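Local coordinates for protein putative ATP-dependent endonuclease of the OLD family (Thermus scotoductus, PDB 6P74) that degrades linear or supercoiled double-stranded DNA from 5' to 3' as an exodeoxyribonuclease and hydrolyses ATP in a DNA-stimulated manner, at residues R134-R142 / T272-L282. Numbering follows the deposited sequence.
Sequences RVLFLDHRR and TVIIEEPEMYL
Leu136 and Leu138 zip onto Thr272, Ile274 and Glu276 in parallel β pairing, joining strand 135-138, outermost in this chain's sheet, to strand 272-276 in the P-loop ATPase core. Four backbone hydrogen bonds carry the ladder, among them Leu138 N to Ile274 O at 2.7 Å. Glu276 and Glu277, which follow the hydrophobic run Val273 to Ile275, are consistent with a Walker B motif, and the side chain of Glu276 lies against Thr35 of the probable ATP-binding P-loop.

Glu276 runs outward from the strand end toward segment 134-142. Glu276 CB rests 3.8 Å from Leu138 O. With CG anti to the backbone N (chi1 -156°) and the chain extended beyond it, the carboxylate is carried past Asp139, whose CB lies 3.6 Å from Glu276 OE2. At the tip, OE2 takes the backbone amide of His140, His140 N to Glu276 OE2 3.1 Å, nearly along the C-O bond, while OE1 turns to a salt bridge with Arg39. The two oxygens thus tie the loop after strand 135-138 to helix 34-45, which starts in the P-loop.

Two residues earlier, Ile274 lays CG2 over a face of the Phe137 ring, 4.0 Å from its centroid; on the same side of the sheet its CD1 reaches Val135 CG2. Helix 34-45 also packs on Ile274.

Farther along, the extended Arg142 chain brings its guanidinium to the turn after the strand, where Arg142 NH1 makes a weak hydrogen bond of 3.4 Å to Pro278 O, at the edge of the group.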
ATOM      1  N   ARG A 134      -1.555  22.090  -2.200  1.00 77.23           N
ATOM      2  CA  ARG A 134      -1.254  20.751  -2.691  1.00 86.27           C
ATOM      3  C   ARG A 134       0.247  20.499  -2.775  1.00 85.75           C
ATOM      4  O   ARG A 134       1.047  21.393  -3.071  1.00 84.15           O
ATOM      5  CB  ARG A 134      -1.889  20.518  -4.058  1.00 87.76           C
ATOM      6  CG  ARG A 134      -3.219  19.815  -3.950  1.00 94.74           C
ATOM      7  CD  ARG A 134      -3.953  19.828  -5.277  1.00100.39           C
ATOM      8  NE  ARG A 134      -3.377  18.879  -6.223  1.00102.41           N
ATOM      9  CZ  ARG A 134      -3.718  18.797  -7.506  1.00105.19           C
ATOM     10  NH1 ARG A 134      -4.635  19.622  -8.007  1.00108.56           N
ATOM     11  NH2 ARG A 134      -3.143  17.895  -8.291  1.00104.22           N
ATOM     12  N   VAL A 135       0.623  19.251  -2.535  1.00 86.42           N
ATOM     13  CA  VAL A 135       2.020  18.857  -2.450  1.00 81.40           C
ATOM     14  C   VAL A 135       2.325  17.916  -3.593  1.00 78.13           C
ATOM     15  O   VAL A 135       1.475  17.125  -4.015  1.00 73.97           O
ATOM     16  CB  VAL A 135       2.340  18.179  -1.107  1.00 74.92           C
ATOM     17  CG1 VAL A 135       1.988  19.095   0.034  1.00 72.85           C
ATOM     18  CG2 VAL A 135       1.578  16.874  -1.001  1.00 73.17           C
ATOM     19  N   LEU A 136       3.544  18.012  -4.103  1.00 79.75           N
ATOM     20  CA  LEU A 136       4.076  16.966  -4.963  1.00 85.92           C
ATOM     21  C   LEU A 136       4.535  15.808  -4.089  1.00 85.37           C
ATOM     22  O   LEU A 136       5.305  16.002  -3.141  1.00 86.44           O
ATOM     23  CB  LEU A 136       5.238  17.496  -5.799  1.00 95.18           C
ATOM     24  CG  LEU A 136       4.840  18.118  -7.129  1.00109.38           C
ATOM     25  CD1 LEU A 136       6.074  18.597  -7.859  1.00116.68           C
ATOM     26  CD2 LEU A 136       4.078  17.093  -7.968  1.00115.11           C
ATOM     27  N   PHE A 137       4.053  14.610  -4.390  1.00 83.59           N
ATOM     28  CA  PHE A 137       4.457  13.421  -3.650  1.00 90.32           C
ATOM     29  C   PHE A 137       5.359  12.553  -4.524  1.00 87.33           C
ATOM     30  O   PHE A 137       4.888  11.890  -5.449  1.00 90.42           O
ATOM     31  CB  PHE A 137       3.242  12.635  -3.162  1.00 85.09           C
ATOM     32  CG  PHE A 137       3.559  11.730  -2.007  1.00 95.14           C
ATOM     33  CD1 PHE A 137       4.284  10.564  -2.201  1.00 99.66           C
ATOM     34  CD2 PHE A 137       3.184  12.068  -0.720  1.00 98.81           C
ATOM     35  CE1 PHE A 137       4.598   9.734  -1.146  1.00 98.17           C
ATOM     36  CE2 PHE A 137       3.491  11.237   0.340  1.00101.56           C
ATOM     37  CZ  PHE A 137       4.207  10.062   0.120  1.00 98.79           C
ATOM     38  N   LEU A 138       6.650  12.539  -4.225  1.00 87.61           N
ATOM     39  CA  LEU A 138       7.588  11.635  -4.895  1.00 90.70           C
ATOM     40  C   LEU A 138       7.760  10.385  -4.039  1.00 93.27           C
ATOM     41  O   LEU A 138       8.631  10.319  -3.171  1.00 98.37           O
ATOM     42  CB  LEU A 138       8.922  12.317  -5.130  1.00 99.03           C
ATOM     43  CG  LEU A 138       9.143  12.910  -6.506  1.00107.55           C
ATOM     44  CD1 LEU A 138       8.011  13.870  -6.817  1.00107.82           C
ATOM     45  CD2 LEU A 138      10.494  13.607  -6.541  1.00104.70           C
ATOM     46  N   ASP A 139       6.915   9.391  -4.271  1.00 89.94           N
ATOM     47  CA  ASP A 139       7.077   8.126  -3.574  1.00108.08           C
ATOM     48  C   ASP A 139       7.906   7.199  -4.454  1.00114.88           C
ATOM     49  O   ASP A 139       8.344   7.572  -5.541  1.00123.36           O
ATOM     50  CB  ASP A 139       5.717   7.530  -3.209  1.00113.48           C
ATOM     51  CG  ASP A 139       5.059   6.788  -4.362  1.00125.19           C
ATOM     52  OD1 ASP A 139       5.173   7.227  -5.528  1.00130.87           O
ATOM     53  OD2 ASP A 139       4.417   5.751  -4.090  1.00129.20           O
ATOM     54  N   HIS A 140       8.137   5.973  -4.008  1.00120.13           N
ATOM     55  CA  HIS A 140       8.979   5.114  -4.834  1.00134.32           C
ATOM     56  C   HIS A 140       8.024   4.884  -5.998  1.00142.28           C
ATOM     57  O   HIS A 140       7.103   4.066  -5.958  1.00140.90           O
ATOM     58  CB  HIS A 140       9.514   3.944  -4.041  1.00141.75           C
ATOM     59  CG  HIS A 140      10.846   4.242  -3.439  1.00151.30           C
ATOM     60  ND1 HIS A 140      10.981   4.827  -2.199  1.00149.88           N
ATOM     61  CD2 HIS A 140      12.098   4.124  -3.940  1.00155.51           C
ATOM     62  CE1 HIS A 140      12.263   5.010  -1.940  1.00151.12           C
ATOM     63  NE2 HIS A 140      12.961   4.597  -2.983  1.00153.89           N
ATOM     64  N   ARG A 141       8.265   5.655  -7.059  1.00148.97           N
ATOM     65  CA  ARG A 141       7.691   5.384  -8.367  1.00154.43           C
ATOM     66  C   ARG A 141       8.862   4.831  -9.170  1.00152.06           C
ATOM     67  O   ARG A 141       8.722   3.812  -9.853  1.00168.62           O
ATOM     68  CB  ARG A 141       7.145   6.664  -9.000  1.00156.22           C
ATOM     69  CG  ARG A 141       6.661   6.533 -10.427  1.00163.35           C
ATOM     70  CD  ARG A 141       6.348   7.910 -10.981  1.00165.59           C
ATOM     71  NE  ARG A 141       7.560   8.713 -11.145  1.00170.17           N
ATOM     72  CZ  ARG A 141       7.630  10.028 -10.939  1.00166.42           C
ATOM     73  NH1 ARG A 141       8.780  10.667 -11.122  1.00165.51           N
ATOM     74  NH2 ARG A 141       6.560  10.705 -10.540  1.00161.16           N
ATOM     75  N   ARG A 142      10.023   5.487  -9.079  1.00135.51           N
ATOM     76  CA  ARG A 142      11.303   5.027  -9.644  1.00122.25           C
ATOM     77  C   ARG A 142      11.317   3.537 -10.000  1.00122.59           C
ATOM     78  O   ARG A 142      10.675   3.095 -10.960  1.00121.70           O
ATOM     79  CB  ARG A 142      12.458   5.326  -8.654  1.00121.00           C
ATOM     80  CG  ARG A 142      12.797   6.825  -8.476  1.00119.76           C
ATOM     81  CD  ARG A 142      13.615   7.160  -7.187  1.00123.20           C
ATOM     82  NE  ARG A 142      14.153   8.538  -7.190  1.00121.39           N
ATOM     83  CZ  ARG A 142      15.009   9.049  -6.299  1.00120.93           C
ATOM     84  NH1 ARG A 142      15.460   8.325  -5.277  1.00122.81           N
ATOM     85  NH2 ARG A 142      15.427  10.297  -6.442  1.00120.19           N
ATOM     86  N   THR A 272       5.513  22.786  -2.054  1.00 72.93           N
ATOM     87  CA  THR A 272       5.865  21.734  -1.121  1.00 71.58           C
ATOM     88  C   THR A 272       6.008  20.403  -1.835  1.00 70.79           C
ATOM     89  O   THR A 272       5.096  19.968  -2.546  1.00 74.49           O
ATOM     90  CB  THR A 272       4.830  21.608  -0.006  1.00 70.66           C
ATOM     91  OG1 THR A 272       4.807  22.821   0.753  1.00 72.16           O
ATOM     92  CG2 THR A 272       5.208  20.422   0.923  1.00 70.79           C
ATOM     93  N   VAL A 273       7.138  19.745  -1.593  1.00 68.80           N
ATOM     94  CA  VAL A 273       7.481  18.456  -2.178  1.00 71.75           C
ATOM     95  C   VAL A 273       7.729  17.480  -1.040  1.00 63.05           C
ATOM     96  O   VAL A 273       8.448  17.794  -0.091  1.00 70.18           O
ATOM     97  CB  VAL A 273       8.732  18.547  -3.074  1.00 71.74           C
ATOM     98  CG1 VAL A 273       9.001  17.213  -3.739  1.00 69.01           C
ATOM     99  CG2 VAL A 273       8.585  19.657  -4.098  1.00 69.05           C
ATOM    100  N   ILE A 274       7.140  16.307  -1.139  1.00 66.27           N
ATOM    101  CA  ILE A 274       7.342  15.240  -0.180  1.00 67.17           C
ATOM    102  C   ILE A 274       8.079  14.126  -0.899  1.00 71.65           C
ATOM    103  O   ILE A 274       7.690  13.744  -2.010  1.00 71.12           O
ATOM    104  CB  ILE A 274       6.002  14.759   0.390  1.00 72.19           C
ATOM    105  CG1 ILE A 274       5.388  15.875   1.243  1.00 80.58           C
ATOM    106  CG2 ILE A 274       6.186  13.467   1.154  1.00 73.65           C
ATOM    107  CD1 ILE A 274       4.058  15.514   1.855  1.00 91.82           C
ATOM    108  N   ILE A 275       9.159  13.631  -0.300  1.00 69.56           N
ATOM    109  CA  ILE A 275       9.941  12.575  -0.934  1.00 59.24           C
ATOM    110  C   ILE A 275      10.105  11.425   0.034  1.00 62.14           C
ATOM    111  O   ILE A 275      10.523  11.611   1.184  1.00 67.26           O
ATOM    112  CB  ILE A 275      11.302  13.074  -1.436  1.00 62.05           C
ATOM    113  CG1 ILE A 275      11.094  14.268  -2.352  1.00 56.80           C
ATOM    114  CG2 ILE A 275      12.000  11.970  -2.236  1.00 62.61           C
ATOM    115  CD1 ILE A 275      12.357  14.916  -2.817  1.00 61.67           C
ATOM    116  N   GLU A 276       9.713  10.250  -0.419  1.00 68.48           N
ATOM    117  CA  GLU A 276       9.966   9.000   0.276  1.00 72.80           C
ATOM    118  C   GLU A 276      11.374   8.542  -0.106  1.00 76.14           C
ATOM    119  O   GLU A 276      11.598   8.130  -1.248  1.00 71.61           O
ATOM    120  CB  GLU A 276       8.905   7.997  -0.152  1.00 71.45           C
ATOM    121  CG  GLU A 276       8.621   6.883   0.777  1.00 89.21           C
ATOM    122  CD  GLU A 276       7.587   5.943   0.181  1.00104.92           C
ATOM    123  OE1 GLU A 276       6.604   5.624   0.883  1.00112.80           O
ATOM    124  OE2 GLU A 276       7.757   5.545  -1.002  1.00107.04           O
ATOM    125  N   GLU A 277      12.346   8.673   0.830  1.00 68.88           N
ATOM    126  CA  GLU A 277      13.719   8.195   0.654  1.00 66.64           C
ATOM    127  C   GLU A 277      14.546   8.798  -0.475  1.00 65.95           C
ATOM    128  O   GLU A 277      15.076   8.072  -1.323  1.00 63.31           O
ATOM    129  CB  GLU A 277      13.743   6.679   0.498  1.00 64.59           C
ATOM    130  CG  GLU A 277      14.004   5.994   1.782  1.00 80.53           C
ATOM    131  CD  GLU A 277      12.771   5.371   2.343  1.00 92.81           C
ATOM    132  OE1 GLU A 277      12.289   4.407   1.707  1.00 97.45           O
ATOM    133  OE2 GLU A 277      12.297   5.847   3.405  1.00 96.85           O
ATOM    134  N   PRO A 278      14.704  10.119  -0.508  1.00 60.10           N
ATOM    135  CA  PRO A 278      15.443  10.734  -1.614  1.00 54.57           C
ATOM    136  C   PRO A 278      16.728  10.064  -2.033  1.00 62.52           C
ATOM    137  O   PRO A 278      17.204  10.309  -3.150  1.00 59.06           O
ATOM    138  CB  PRO A 278      15.696  12.160  -1.127  1.00 53.22           C
ATOM    139  CG  PRO A 278      15.636  12.068   0.393  1.00 54.58           C
ATOM    140  CD  PRO A 278      14.704  10.971   0.717  1.00 62.26           C
ATOM    141  N   GLU A 279      17.290   9.216  -1.178  1.00 65.16           N
ATOM    142  CA  GLU A 279      18.566   8.608  -1.488  1.00 67.42           C
ATOM    143  C   GLU A 279      18.444   7.475  -2.479  1.00 68.79           C
ATOM    144  O   GLU A 279      19.455   7.106  -3.081  1.00 76.23           O
ATOM    145  CB  GLU A 279      19.248   8.072  -0.224  1.00 58.29           C
ATOM    146  CG  GLU A 279      18.486   6.916   0.457  1.00 65.32           C
ATOM    147  CD  GLU A 279      17.470   7.408   1.517  1.00 70.71           C
ATOM    148  OE1 GLU A 279      17.044   8.590   1.424  1.00 60.86           O
ATOM    149  OE2 GLU A 279      17.124   6.624   2.442  1.00 68.97           O
ATOM    150  N   MET A 280      17.256   6.909  -2.668  1.00 68.37           N
ATOM    151  CA  MET A 280      17.231   5.538  -3.149  1.00 78.81           C
ATOM    152  C   MET A 280      17.763   5.441  -4.569  1.00 78.44           C
ATOM    153  O   MET A 280      17.419   6.246  -5.444  1.00 78.60           O
ATOM    154  CB  MET A 280      15.845   4.917  -3.034  1.00 92.57           C
ATOM    155  CG  MET A 280      16.002   3.492  -2.481  1.00114.23           C
ATOM    156  SD  MET A 280      14.587   2.577  -1.846  1.00131.53           S
ATOM    157  CE  MET A 280      15.378   1.392  -0.759  1.00129.05           C
ATOM    158  N   TYR A 281      18.650   4.467  -4.759  1.00 83.40           N
ATOM    159  CA  TYR A 281      19.304   4.127  -6.015  1.00 77.17           C
ATOM    160  C   TYR A 281      20.229   5.223  -6.512  1.00 71.22           C
ATOM    161  O   TYR A 281      20.538   5.270  -7.698  1.00 75.97           O
ATOM    162  CB  TYR A 281      18.279   3.753  -7.090  1.00 78.48           C
ATOM    163  CG  TYR A 281      17.278   2.739  -6.586  1.00 78.54           C
ATOM    164  CD1 TYR A 281      17.703   1.543  -6.016  1.00 78.18           C
ATOM    165  CD2 TYR A 281      15.906   2.998  -6.633  1.00 80.96           C
ATOM    166  CE1 TYR A 281      16.786   0.617  -5.527  1.00 82.02           C
ATOM    167  CE2 TYR A 281      14.986   2.087  -6.147  1.00 79.95           C
ATOM    168  CZ  TYR A 281      15.431   0.900  -5.593  1.00 88.60           C
ATOM    169  OH  TYR A 281      14.519  -0.008  -5.109  1.00101.58           O
ATOM    170  N   LEU A 282      20.695   6.101  -5.629  1.00 68.01           N
ATOM    171  CA  LEU A 282      21.733   7.070  -5.968  1.00 66.70           C
ATOM    172  C   LEU A 282      23.052   6.650  -5.344  1.00 67.98           C
ATOM    173  O   LEU A 282      23.085   6.202  -4.195  1.00 71.80           O
ATOM    174  CB  LEU A 282      21.393   8.480  -5.479  1.00 62.32           C
ATOM    175  CG  LEU A 282      20.231   9.111  -6.205  1.00 65.59           C
ATOM    176  CD1 LEU A 282      19.823  10.400  -5.498  1.00 68.60           C
ATOM    177  CD2 LEU A 282      20.607   9.333  -7.688  1.00 60.38           C
TER
HETATM  178  O   HOH W   1       2.618  23.139  -1.852  1.00 88.93           O